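Local coordinates for protein tRNA-5-methyluridine(54) 2-sulfurtransferase (Pyrococcus horikoshii, PDB 3VRH) that catalyses the ATP-dependent 2-thiolation of 5-methyluridine 54 in the T loop of tRNA, a modification that stabilises tRNAs of thermophiles against heat, at residues 12-17 with 24-29; 79-84 with 116-121; 139-144 with 275-280; 150-155 with 193-198. All coordinates share one frame; numbering follows the deposited sequence.

Interaction 1: 12-17 with 24-29; sequences IKIHYP and EHFKEY. With ZN (zinc ion), chain B.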
# COMPACT_ATOMS: atom_id res chain seq x y z
N ILE A 12 -12.18 22.91 -17.31
CA ILE A 12 -11.45 22.09 -16.36
C ILE A 12 -9.95 22.21 -16.60
O ILE A 12 -9.52 22.50 -17.72
CB ILE A 12 -11.92 20.63 -16.47
CG1 ILE A 12 -11.28 19.76 -15.38
CG2 ILE A 12 -11.66 20.09 -17.87
CD1 ILE A 12 -11.80 18.34 -15.36
N LYS A 13 -9.15 22.02 -15.55
CA LYS A 13 -7.69 21.93 -15.69
C LYS A 13 -7.24 20.47 -15.72
O LYS A 13 -7.54 19.71 -14.81
CB LYS A 13 -6.97 22.69 -14.59
CG LYS A 13 -5.44 22.62 -14.70
CD LYS A 13 -4.76 23.57 -13.71
CE LYS A 13 -3.25 23.65 -13.94
NZ LYS A 13 -2.50 22.49 -13.35
N ILE A 14 -6.55 20.08 -16.78
CA ILE A 14 -6.01 18.74 -16.91
C ILE A 14 -4.55 18.81 -16.49
O ILE A 14 -3.83 19.71 -16.93
CB ILE A 14 -6.10 18.23 -18.37
CG1 ILE A 14 -7.56 18.26 -18.86
CG2 ILE A 14 -5.50 16.83 -18.50
CD1 ILE A 14 -8.50 17.48 -17.97
N HIS A 15 -4.12 17.88 -15.65
CA HIS A 15 -2.77 17.92 -15.08
C HIS A 15 -1.73 17.30 -15.99
O HIS A 15 -0.62 17.82 -16.12
CB HIS A 15 -2.73 17.22 -13.72
CG HIS A 15 -3.83 17.61 -12.79
ND1 HIS A 15 -4.01 18.91 -12.36
CD2 HIS A 15 -4.81 16.88 -12.20
CE1 HIS A 15 -5.06 18.96 -11.55
NE2 HIS A 15 -5.55 17.74 -11.43
N TYR A 16 -2.09 16.18 -16.61
CA TYR A 16 -1.15 15.44 -17.44
C TYR A 16 -1.72 15.13 -18.83
O TYR A 16 -2.57 14.25 -18.96
CB TYR A 16 -0.73 14.15 -16.75
CG TYR A 16 -0.33 14.33 -15.31
CD1 TYR A 16 0.93 14.81 -14.97
CD2 TYR A 16 -1.21 14.01 -14.28
CE1 TYR A 16 1.30 14.97 -13.63
CE2 TYR A 16 -0.85 14.17 -12.95
CZ TYR A 16 0.40 14.64 -12.64
OH TYR A 16 0.74 14.80 -11.32
N PRO A 17 -1.27 15.87 -19.85
CA PRO A 17 -0.36 17.01 -19.70
C PRO A 17 -1.10 18.24 -19.17
O PRO A 17 -2.33 18.25 -19.14
CB PRO A 17 0.12 17.26 -21.14
CG PRO A 17 -1.00 16.79 -21.99
CD PRO A 17 -1.59 15.60 -21.27
N GLU A 24 -16.04 21.32 -24.73
CA GLU A 24 -16.01 20.48 -25.93
C GLU A 24 -14.65 19.85 -26.13
O GLU A 24 -14.56 18.69 -26.53
CB GLU A 24 -16.44 21.26 -27.16
CG GLU A 24 -17.93 21.55 -27.20
CD GLU A 24 -18.77 20.27 -27.18
OE1 GLU A 24 -18.41 19.31 -27.90
OE2 GLU A 24 -19.77 20.23 -26.43
N HIS A 25 -13.59 20.60 -25.85
CA HIS A 25 -12.24 20.07 -25.97
C HIS A 25 -11.91 19.11 -24.85
O HIS A 25 -11.05 18.23 -25.02
CB HIS A 25 -11.18 21.18 -26.10
CG HIS A 25 -11.06 21.71 -27.49
ND1 HIS A 25 -11.46 22.99 -27.82
CD2 HIS A 25 -10.67 21.13 -28.64
CE1 HIS A 25 -11.28 23.18 -29.11
NE2 HIS A 25 -10.80 22.07 -29.64
N PHE A 26 -12.57 19.26 -23.70
CA PHE A 26 -12.43 18.27 -22.64
C PHE A 26 -13.08 16.94 -23.05
O PHE A 26 -12.48 15.87 -22.87
CB PHE A 26 -13.05 18.75 -21.33
CG PHE A 26 -13.18 17.66 -20.31
CD1 PHE A 26 -12.05 17.09 -19.74
CD2 PHE A 26 -14.43 17.18 -19.94
CE1 PHE A 26 -12.16 16.07 -18.81
CE2 PHE A 26 -14.55 16.16 -19.01
CZ PHE A 26 -13.41 15.60 -18.44
N LYS A 27 -14.30 17.02 -23.59
CA LYS A 27 -15.02 15.83 -24.07
C LYS A 27 -14.14 15.07 -25.03
O LYS A 27 -13.95 13.85 -24.91
CB LYS A 27 -16.34 16.24 -24.74
CG LYS A 27 -17.46 16.47 -23.72
CD LYS A 27 -18.61 17.34 -24.26
CE LYS A 27 -19.23 16.81 -25.53
NZ LYS A 27 -20.52 17.52 -25.84
N GLU A 28 -13.57 15.81 -25.98
CA GLU A 28 -12.67 15.25 -26.99
C GLU A 28 -11.43 14.61 -26.37
O GLU A 28 -11.07 13.48 -26.71
CB GLU A 28 -12.27 16.35 -27.98
CG GLU A 28 -11.24 15.90 -29.01
CD GLU A 28 -11.03 16.92 -30.14
OE1 GLU A 28 -11.47 18.09 -30.01
OE2 GLU A 28 -10.43 16.54 -31.16
N TYR A 29 -10.79 15.32 -25.44
CA TYR A 29 -9.66 14.75 -24.72
C TYR A 29 -10.05 13.43 -24.03
O TYR A 29 -9.33 12.43 -24.09
CB TYR A 29 -9.10 15.76 -23.71
CG TYR A 29 -8.39 15.17 -22.51
CD1 TYR A 29 -9.11 14.85 -21.36
CD2 TYR A 29 -7.02 14.96 -22.51
CE1 TYR A 29 -8.49 14.31 -20.26
CE2 TYR A 29 -6.37 14.42 -21.40
CZ TYR A 29 -7.11 14.10 -20.27
OH TYR A 29 -6.52 13.55 -19.15
ZN ZN B . -11.62 24.75 -26.47
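Tyr29 OH is gripped by Glu203 and Lys33, each through a hydrogen bond, and on the strand side it lies 3.5 Å from CG2 of Ile14, so this buried hydroxyl has its polar needs met from outside the two segments. No hydrogen bond joins 12-17 to 24-29; what joins them is two isoleucines of the strand set against two rings of the helix. Ile14 serves both rings. Its CG2, anti to the backbone N, lies 3.6 Å from Tyr29 CZ, while CG1 sits above one face of that ring, displaced toward the rim. The other branch ends in CD1, which reaches across to Phe26, 4.0 Å from Phe26 CD1, and also lies 3.9 Å from Tyr29 CE1; the methyl thus touches both aromatics. Ile12 meets Phe26 with CG2, 3.6 Å from Phe26 CD1, and its own CD1 is near CE1 of the same ring. Phe26 CG is anti to its backbone N (chi1 168°), on a CB that points toward the strand. One residue earlier on the helix, His25 binds the zinc ion through ND1 at 2.2 Å; Cys3, Cys6 and Cys22 complete this site of the N-terminal LIM-type domain, so the metal and the hydrophobic patch share one helix. Strand 12-14 pairs antiparallel with strand 19-21, whose Leu21 also touches Ile14 and Tyr29, and the resulting hairpin packs on helix 23-40, while helix 201-211 covers Ile12 and Ile14 with Arg202, Glu203 and Ala206.

Interaction 2: 79-84 with 116-121; sequences INLGIS and YGIGEV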
# COMPACT_ATOMS: atom_id res chain seq x y z
N ILE A 79 -28.72 -4.45 -13.39
CA ILE A 79 -29.10 -5.48 -12.44
C ILE A 79 -29.70 -4.82 -11.22
O ILE A 79 -29.01 -4.20 -10.41
CB ILE A 79 -27.90 -6.38 -12.07
CG1 ILE A 79 -27.41 -7.12 -13.32
CG2 ILE A 79 -28.26 -7.35 -10.94
CD1 ILE A 79 -26.01 -7.72 -13.17
N ASN A 80 -31.03 -4.95 -11.12
CA ASN A 80 -31.83 -4.36 -10.08
C ASN A 80 -31.70 -5.19 -8.79
O ASN A 80 -32.01 -6.39 -8.78
CB ASN A 80 -33.28 -4.24 -10.59
CG ASN A 80 -34.24 -3.68 -9.55
OD1 ASN A 80 -34.19 -4.04 -8.37
ND2 ASN A 80 -35.14 -2.81 -9.99
N LEU A 81 -31.23 -4.56 -7.72
CA LEU A 81 -30.84 -5.28 -6.49
C LEU A 81 -32.03 -5.62 -5.60
O LEU A 81 -31.89 -6.36 -4.63
CB LEU A 81 -29.79 -4.49 -5.70
CG LEU A 81 -28.57 -4.04 -6.50
CD1 LEU A 81 -27.53 -3.37 -5.59
CD2 LEU A 81 -27.97 -5.21 -7.28
N GLY A 82 -33.20 -5.09 -5.92
CA GLY A 82 -34.41 -5.45 -5.21
C GLY A 82 -34.54 -4.86 -3.81
O GLY A 82 -35.17 -5.44 -2.92
N ILE A 83 -33.95 -3.69 -3.61
CA ILE A 83 -34.09 -2.99 -2.35
C ILE A 83 -35.31 -2.05 -2.40
O ILE A 83 -35.35 -1.11 -3.21
CB ILE A 83 -32.85 -2.18 -2.04
CG1 ILE A 83 -31.62 -3.09 -2.13
CG2 ILE A 83 -32.99 -1.54 -0.67
CD1 ILE A 83 -30.32 -2.39 -1.89
N SER A 84 -36.30 -2.32 -1.55
CA SER A 84 -37.51 -1.50 -1.60
C SER A 84 -37.11 -0.11 -1.17
O SER A 84 -36.30 0.06 -0.25
CB SER A 84 -38.62 -2.07 -0.74
OG SER A 84 -38.18 -2.20 0.60
N TYR A 116 -35.55 -12.83 -3.49
CA TYR A 116 -35.10 -11.97 -2.38
C TYR A 116 -34.26 -10.80 -2.85
O TYR A 116 -33.41 -10.93 -3.74
CB TYR A 116 -34.27 -12.78 -1.38
CG TYR A 116 -35.00 -13.92 -0.72
CD1 TYR A 116 -35.10 -15.16 -1.35
CD2 TYR A 116 -35.56 -13.77 0.53
CE1 TYR A 116 -35.76 -16.20 -0.75
CE2 TYR A 116 -36.23 -14.81 1.14
CZ TYR A 116 -36.32 -16.03 0.50
OH TYR A 116 -36.99 -17.07 1.11
N GLY A 117 -34.45 -9.65 -2.21
CA GLY A 117 -33.65 -8.49 -2.53
C GLY A 117 -32.36 -8.48 -1.74
O GLY A 117 -32.27 -9.13 -0.69
N ILE A 118 -31.35 -7.78 -2.26
CA ILE A 118 -30.10 -7.59 -1.52
C ILE A 118 -30.42 -6.99 -0.15
O ILE A 118 -31.13 -5.99 -0.06
CB ILE A 118 -29.14 -6.67 -2.30
CG1 ILE A 118 -28.67 -7.36 -3.60
CG2 ILE A 118 -27.95 -6.31 -1.43
CD1 ILE A 118 -27.90 -8.67 -3.36
N GLY A 119 -29.92 -7.63 0.90
CA GLY A 119 -30.24 -7.22 2.26
C GLY A 119 -31.50 -7.85 2.83
O GLY A 119 -31.99 -7.42 3.88
N GLU A 120 -32.03 -8.86 2.15
CA GLU A 120 -33.19 -9.57 2.65
C GLU A 120 -32.91 -11.03 2.97
O GLU A 120 -33.74 -11.70 3.57
CB GLU A 120 -34.38 -9.45 1.69
CG GLU A 120 -34.85 -8.03 1.49
CD GLU A 120 -36.05 -7.91 0.57
OE1 GLU A 120 -36.34 -8.88 -0.18
OE2 GLU A 120 -36.70 -6.84 0.61
N VAL A 121 -31.74 -11.52 2.58
CA VAL A 121 -31.38 -12.91 2.84
C VAL A 121 -31.00 -13.12 4.32
O VAL A 121 -30.31 -12.28 4.92
CB VAL A 121 -30.23 -13.37 1.93
CG1 VAL A 121 -29.85 -14.82 2.21
CG2 VAL A 121 -30.63 -13.20 0.46
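Leu81 and Ile118 bring the two loops together through a single backbone hydrogen bond: Ile118 N donates to Leu81 O at 2.8 Å, nearly straight at 166°. Next to it the chains come very close, with the CA atoms of Gly82 and Gly117 4.1 Å apart and Gly117 CA directing a C-H toward Gly82 O. Gly117 has no room for a CB, which would run into Gly82 O, and at Gly82 one would be tight against Gly117 CA; Gly82 also has a positive phi. Each loop also braces itself. Asn80 OD1 accepts from Gly82 N at 2.8 Å, an Asx turn, and 117-120 form a type II turn in which Glu120 OE1 takes the N-H of Gly117 from above the carboxylate plane; the same oxygen has a salt bridge with Lys111. Among side chains, Ile118 CG1, beside its own backbone N (chi1 -66°), lies 3.7 Å from Leu81 CB and is also near Leu81 O. Ile83 CG1 rests 3.6 Å from Ile118 O. The contact follows the end of strand 73-80 in the PP-loop domain; Leu81 touches helices 87-101, 110-114 and 127-145, and in the last of these Cys131, a cluster ligand, also touches Ile118.

Interaction 3: 139-144 with 275-280; sequences MNKFAY and CRMPSS. With ZN (zinc ion), chain C.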
# COMPACT_ATOMS: atom_id res chain seq x y z
N MET A 139 -23.86 -10.88 -14.52
CA MET A 139 -23.27 -10.15 -15.63
C MET A 139 -22.64 -11.15 -16.59
O MET A 139 -22.83 -11.06 -17.80
CB MET A 139 -22.17 -9.18 -15.17
CG MET A 139 -22.65 -7.91 -14.50
SD MET A 139 -21.23 -7.15 -13.67
CE MET A 139 -20.12 -6.98 -15.06
N ASN A 140 -21.88 -12.08 -16.02
CA ASN A 140 -21.18 -13.04 -16.85
C ASN A 140 -22.11 -14.04 -17.52
O ASN A 140 -21.97 -14.29 -18.70
CB ASN A 140 -20.08 -13.75 -16.07
CG ASN A 140 -19.31 -14.73 -16.95
OD1 ASN A 140 -18.53 -14.35 -17.81
ND2 ASN A 140 -19.54 -16.00 -16.72
N LYS A 141 -23.05 -14.62 -16.78
CA LYS A 141 -23.95 -15.59 -17.39
C LYS A 141 -24.89 -14.96 -18.42
O LYS A 141 -25.27 -15.62 -19.38
CB LYS A 141 -24.75 -16.38 -16.34
CG LYS A 141 -25.49 -17.58 -16.95
CD LYS A 141 -25.96 -18.59 -15.92
CE LYS A 141 -26.25 -19.93 -16.59
NZ LYS A 141 -27.02 -19.74 -17.87
N PHE A 142 -25.24 -13.69 -18.23
CA PHE A 142 -26.07 -12.97 -19.18
C PHE A 142 -25.29 -12.71 -20.45
O PHE A 142 -25.82 -12.83 -21.55
CB PHE A 142 -26.57 -11.64 -18.61
CG PHE A 142 -27.54 -10.93 -19.51
CD1 PHE A 142 -27.09 -10.12 -20.54
CD2 PHE A 142 -28.91 -11.10 -19.35
CE1 PHE A 142 -27.98 -9.49 -21.38
CE2 PHE A 142 -29.80 -10.46 -20.18
CZ PHE A 142 -29.33 -9.66 -21.20
N ALA A 143 -24.03 -12.31 -20.29
CA ALA A 143 -23.17 -12.08 -21.44
C ALA A 143 -22.99 -13.38 -22.20
O ALA A 143 -22.99 -13.40 -23.43
CB ALA A 143 -21.81 -11.55 -20.99
N TYR A 144 -22.85 -14.46 -21.46
CA TYR A 144 -22.54 -15.76 -22.03
C TYR A 144 -23.75 -16.32 -22.78
O TYR A 144 -23.65 -16.64 -23.97
CB TYR A 144 -22.06 -16.72 -20.95
CG TYR A 144 -22.04 -18.17 -21.37
CD1 TYR A 144 -21.14 -18.62 -22.33
CD2 TYR A 144 -22.92 -19.10 -20.81
CE1 TYR A 144 -21.12 -19.95 -22.73
CE2 TYR A 144 -22.90 -20.43 -21.20
CZ TYR A 144 -22.00 -20.85 -22.16
OH TYR A 144 -21.98 -22.18 -22.54
N CYS A 275 -25.45 -25.09 -13.13
CA CYS A 275 -25.62 -24.09 -14.17
C CYS A 275 -24.52 -24.20 -15.21
O CYS A 275 -24.55 -23.51 -16.23
CB CYS A 275 -25.59 -22.69 -13.56
SG CYS A 275 -23.91 -22.15 -13.07
N ARG A 276 -23.53 -25.05 -14.92
CA ARG A 276 -22.43 -25.34 -15.83
C ARG A 276 -21.51 -24.16 -16.09
O ARG A 276 -20.74 -24.17 -17.05
CB ARG A 276 -22.95 -25.91 -17.16
CG ARG A 276 -23.48 -27.34 -17.07
CD ARG A 276 -23.94 -27.78 -18.45
NE ARG A 276 -24.41 -26.61 -19.17
CZ ARG A 276 -25.68 -26.26 -19.31
NH1 ARG A 276 -26.66 -27.02 -18.81
NH2 ARG A 276 -25.97 -25.15 -19.97
N MET A 277 -21.59 -23.14 -15.24
CA MET A 277 -20.65 -22.03 -15.33
C MET A 277 -19.46 -22.39 -14.45
O MET A 277 -19.62 -23.19 -13.53
CB MET A 277 -21.32 -20.72 -14.89
CG MET A 277 -22.54 -20.35 -15.75
SD MET A 277 -22.15 -20.23 -17.51
CE MET A 277 -21.16 -18.74 -17.56
N PRO A 278 -18.28 -21.83 -14.75
CA PRO A 278 -17.03 -22.21 -14.06
C PRO A 278 -17.20 -22.32 -12.56
O PRO A 278 -17.85 -21.48 -11.93
CB PRO A 278 -16.06 -21.07 -14.40
CG PRO A 278 -16.79 -20.19 -15.44
CD PRO A 278 -18.02 -20.92 -15.87
N SER A 279 -16.64 -23.37 -11.99
CA SER A 279 -16.79 -23.65 -10.58
C SER A 279 -15.56 -24.29 -9.97
O SER A 279 -15.08 -25.33 -10.44
CB SER A 279 -18.00 -24.55 -10.37
OG SER A 279 -18.10 -24.91 -9.01
N SER A 280 -15.03 -23.66 -8.92
CA SER A 280 -14.10 -24.33 -8.03
C SER A 280 -14.99 -25.04 -7.01
O SER A 280 -15.82 -24.41 -6.35
CB SER A 280 -13.15 -23.33 -7.35
OG SER A 280 -13.83 -22.53 -6.40
ZN ZN C . -23.73 -22.79 -10.58
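Met277 is the side chain that reaches from the zinc loop to helix 127-145, where Lys141, Tyr144 and Asn140 receive it. From CB, directed at the helix, CG goes anti to the carbonyl carbon and lies 3.8 Å from Lys141 CE, against the aliphatic part of the lysine. The chain then bends at chi2 (-56°), bringing SD to 3.6 Å from Tyr144 CD2. This is a Met-aromatic contact of oblique approach, with SD 4.3 Å from the ring centroid and 44° off its normal. A second bend, at chi3, takes CE back to Asn140, 3.3 Å from ND2, and also to CB, CG and CD2 of Tyr144. The amide that CE touches is already held: Asn140 ND2 donates to Lys188 O, and OD1 accepts from Ile190 N. Past the methionine, Lys141 CE comes within 4.2 Å of Cys275 CB, and its NZ is taken up by Ile296 O and by salt bridges to Asp145 and Glu295. Cys275 SG is a ligand of the zinc ion, though its position is less certain here, at the site shared with Cys272, Cys284 and Cys287. The arrangement is that of a four-cysteine zinc site docked, by a methionine two residues after one of its ligands, on a helix of the PP-loop domain.

Interaction 4: 150-155 with 193-198; sequences AIATGH and VKPLYE. With BCN (bicine), chain D.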
# COMPACT_ATOMS: atom_id res chain seq x y z
N ALA A 150 -17.77 -9.52 -24.98
CA ALA A 150 -17.01 -8.79 -23.98
C ALA A 150 -17.95 -8.05 -23.04
O ALA A 150 -19.04 -7.64 -23.43
CB ALA A 150 -16.08 -7.79 -24.67
N ILE A 151 -17.50 -7.89 -21.81
CA ILE A 151 -18.18 -7.07 -20.82
C ILE A 151 -17.25 -5.91 -20.51
O ILE A 151 -16.09 -6.12 -20.16
CB ILE A 151 -18.45 -7.86 -19.54
CG1 ILE A 151 -19.44 -8.98 -19.82
CG2 ILE A 151 -18.92 -6.96 -18.42
CD1 ILE A 151 -19.57 -9.97 -18.70
N ALA A 152 -17.74 -4.69 -20.65
CA ALA A 152 -16.97 -3.51 -20.25
C ALA A 152 -17.54 -2.94 -18.95
O ALA A 152 -18.75 -2.77 -18.83
CB ALA A 152 -17.01 -2.46 -21.35
N THR A 153 -16.66 -2.68 -17.97
CA THR A 153 -17.05 -2.04 -16.72
C THR A 153 -16.45 -0.63 -16.61
O THR A 153 -15.63 -0.23 -17.42
CB THR A 153 -16.67 -2.91 -15.51
OG1 THR A 153 -15.25 -3.01 -15.43
CG2 THR A 153 -17.26 -4.31 -15.63
N GLY A 154 -16.88 0.12 -15.60
CA GLY A 154 -16.58 1.54 -15.50
C GLY A 154 -15.45 1.92 -14.54
O GLY A 154 -15.22 3.10 -14.29
N HIS A 155 -14.75 0.92 -14.01
CA HIS A 155 -13.60 1.14 -13.14
C HIS A 155 -12.60 2.10 -13.76
O HIS A 155 -12.12 1.89 -14.86
CB HIS A 155 -12.88 -0.18 -12.86
CG HIS A 155 -13.74 -1.20 -12.18
ND1 HIS A 155 -14.76 -1.86 -12.82
CD2 HIS A 155 -13.70 -1.70 -10.92
CE1 HIS A 155 -15.33 -2.71 -11.98
NE2 HIS A 155 -14.71 -2.63 -10.82
N VAL A 193 -13.30 -6.05 -19.67
CA VAL A 193 -12.37 -4.95 -19.91
C VAL A 193 -12.77 -3.68 -19.16
O VAL A 193 -13.93 -3.51 -18.78
CB VAL A 193 -12.22 -4.65 -21.42
CG1 VAL A 193 -11.65 -5.83 -22.15
CG2 VAL A 193 -13.58 -4.25 -22.02
N LYS A 194 -11.80 -2.79 -18.96
CA LYS A 194 -11.98 -1.54 -18.22
C LYS A 194 -11.48 -0.39 -19.10
O LYS A 194 -10.31 0.02 -18.99
CB LYS A 194 -11.20 -1.58 -16.88
CG LYS A 194 -11.73 -2.61 -15.89
CD LYS A 194 -10.91 -2.69 -14.60
CE LYS A 194 -11.49 -3.75 -13.67
NZ LYS A 194 -10.83 -3.79 -12.33
N PRO A 195 -12.34 0.10 -20.00
CA PRO A 195 -11.97 1.20 -20.90
C PRO A 195 -11.64 2.53 -20.21
O PRO A 195 -10.96 3.37 -20.78
CB PRO A 195 -13.22 1.37 -21.78
CG PRO A 195 -13.98 0.06 -21.64
CD PRO A 195 -13.69 -0.43 -20.27
N LEU A 196 -12.13 2.71 -18.99
CA LEU A 196 -11.86 3.94 -18.27
C LEU A 196 -10.62 3.80 -17.38
O LEU A 196 -10.40 4.62 -16.48
CB LEU A 196 -13.06 4.34 -17.41
CG LEU A 196 -14.39 4.57 -18.13
CD1 LEU A 196 -15.37 5.24 -17.17
CD2 LEU A 196 -14.21 5.39 -19.43
N TYR A 197 -9.82 2.77 -17.64
CA TYR A 197 -8.61 2.50 -16.85
C TYR A 197 -7.70 3.69 -16.59
O TYR A 197 -7.10 3.78 -15.53
CB TYR A 197 -7.79 1.37 -17.49
CG TYR A 197 -6.90 0.62 -16.51
CD1 TYR A 197 -7.45 -0.27 -15.58
CD2 TYR A 197 -5.51 0.79 -16.53
CE1 TYR A 197 -6.65 -0.95 -14.68
CE2 TYR A 197 -4.70 0.09 -15.64
CZ TYR A 197 -5.26 -0.78 -14.71
OH TYR A 197 -4.44 -1.47 -13.81
N GLU A 198 -7.60 4.61 -17.54
CA GLU A 198 -6.59 5.67 -17.45
C GLU A 198 -7.15 7.06 -17.20
O GLU A 198 -6.39 8.03 -17.12
CB GLU A 198 -5.67 5.67 -18.67
CG GLU A 198 -4.97 4.34 -18.91
CD GLU A 198 -3.96 4.42 -20.04
OE1 GLU A 198 -4.34 4.19 -21.21
OE2 GLU A 198 -2.78 4.71 -19.75
N1 BCN D . -19.18 -0.13 -12.35
C1 BCN D . -17.98 0.75 -12.08
C2 BCN D . -17.44 0.66 -10.70
O21 BCN D . -17.62 -0.41 -10.06
O22 BCN D . -16.85 1.64 -10.18
C3 BCN D . -20.45 0.59 -12.05
C4 BCN D . -20.43 2.13 -11.96
O4 BCN D . -21.37 2.80 -12.29
C5 BCN D . -19.19 -0.54 -13.75
C6 BCN D . -20.15 -1.60 -14.06
O6 BCN D . -20.07 -2.23 -15.07
O HOH W 1 -13.50 0.97 -17.03
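The imidazole of His155 lies between Lys194 and the bound bicine, with one on each face. Lys194 runs extended beyond CG and crosses the histidine side chain: CG passes 3.6 Å from Thr153 OG1, CD lies 3.6 Å from His155 CB, and CE sits over the ring, 3.9 Å from its centroid and 21° off the normal, a CH-pi contact. On the other face bicine O21 stands above the rim, 3.7 Å from His155 NE2. The ring's rotation is fixed by Thr153, whose OG1 shares a hydrogen bond of 2.9 Å with His155 ND1; at chi1 65° the threonine places OG1 between its backbone N and carbonyl carbon, and its CB lies at the ring edge. Beyond the ring, NZ of Lys194 has a long, weak ion pair with Glu160.

The backbones pair in parallel: Ile151 O accepts from Val193 N and Val193 O from Thr153 N. Ala152 CB packs on Val193 CG2 and Pro195 CG. Beyond the strands a water takes over, donating to the carbonyls of Thr153 and His155 and accepting from Leu196 N at 3.0 Å, while Leu196 CD1 touches Gly154 O. Thr153, Gly154 and His155 line the bicine pocket, while Ala53, Ser55 and Ser60 hydrogen-bond the ligand, and Gly154 binds ATP. Such a loop at the carboxyl end of a central parallel strand is the nucleotide-site arrangement of the PP-loop (HUP) fold.

In the fold
Interaction 4 lies nearest the middle of the chain, its centre about 6 Å from the chain's centre, and joins neighbouring strands of the main sheet by backbone bonds, water and side chains facing a ligand. The other three lie farther out, yet each is largely buried. Interactions 1 and 3 both belong to zinc sites, on opposite sides of the chain's centre: interaction 1 is held by isoleucines on aromatic rings, interaction 3 by a methionine on a lysine, an amide and a tyrosine ring, neither with a hydrogen bond across. Interaction 2, near the cluster cysteines, depends on close glycine backbones. Helix 127-145 links interactions 2, 3 and 4: Met139 touches Ile79 of interaction 2 and, together with Ala143, Ile151 of interaction 4.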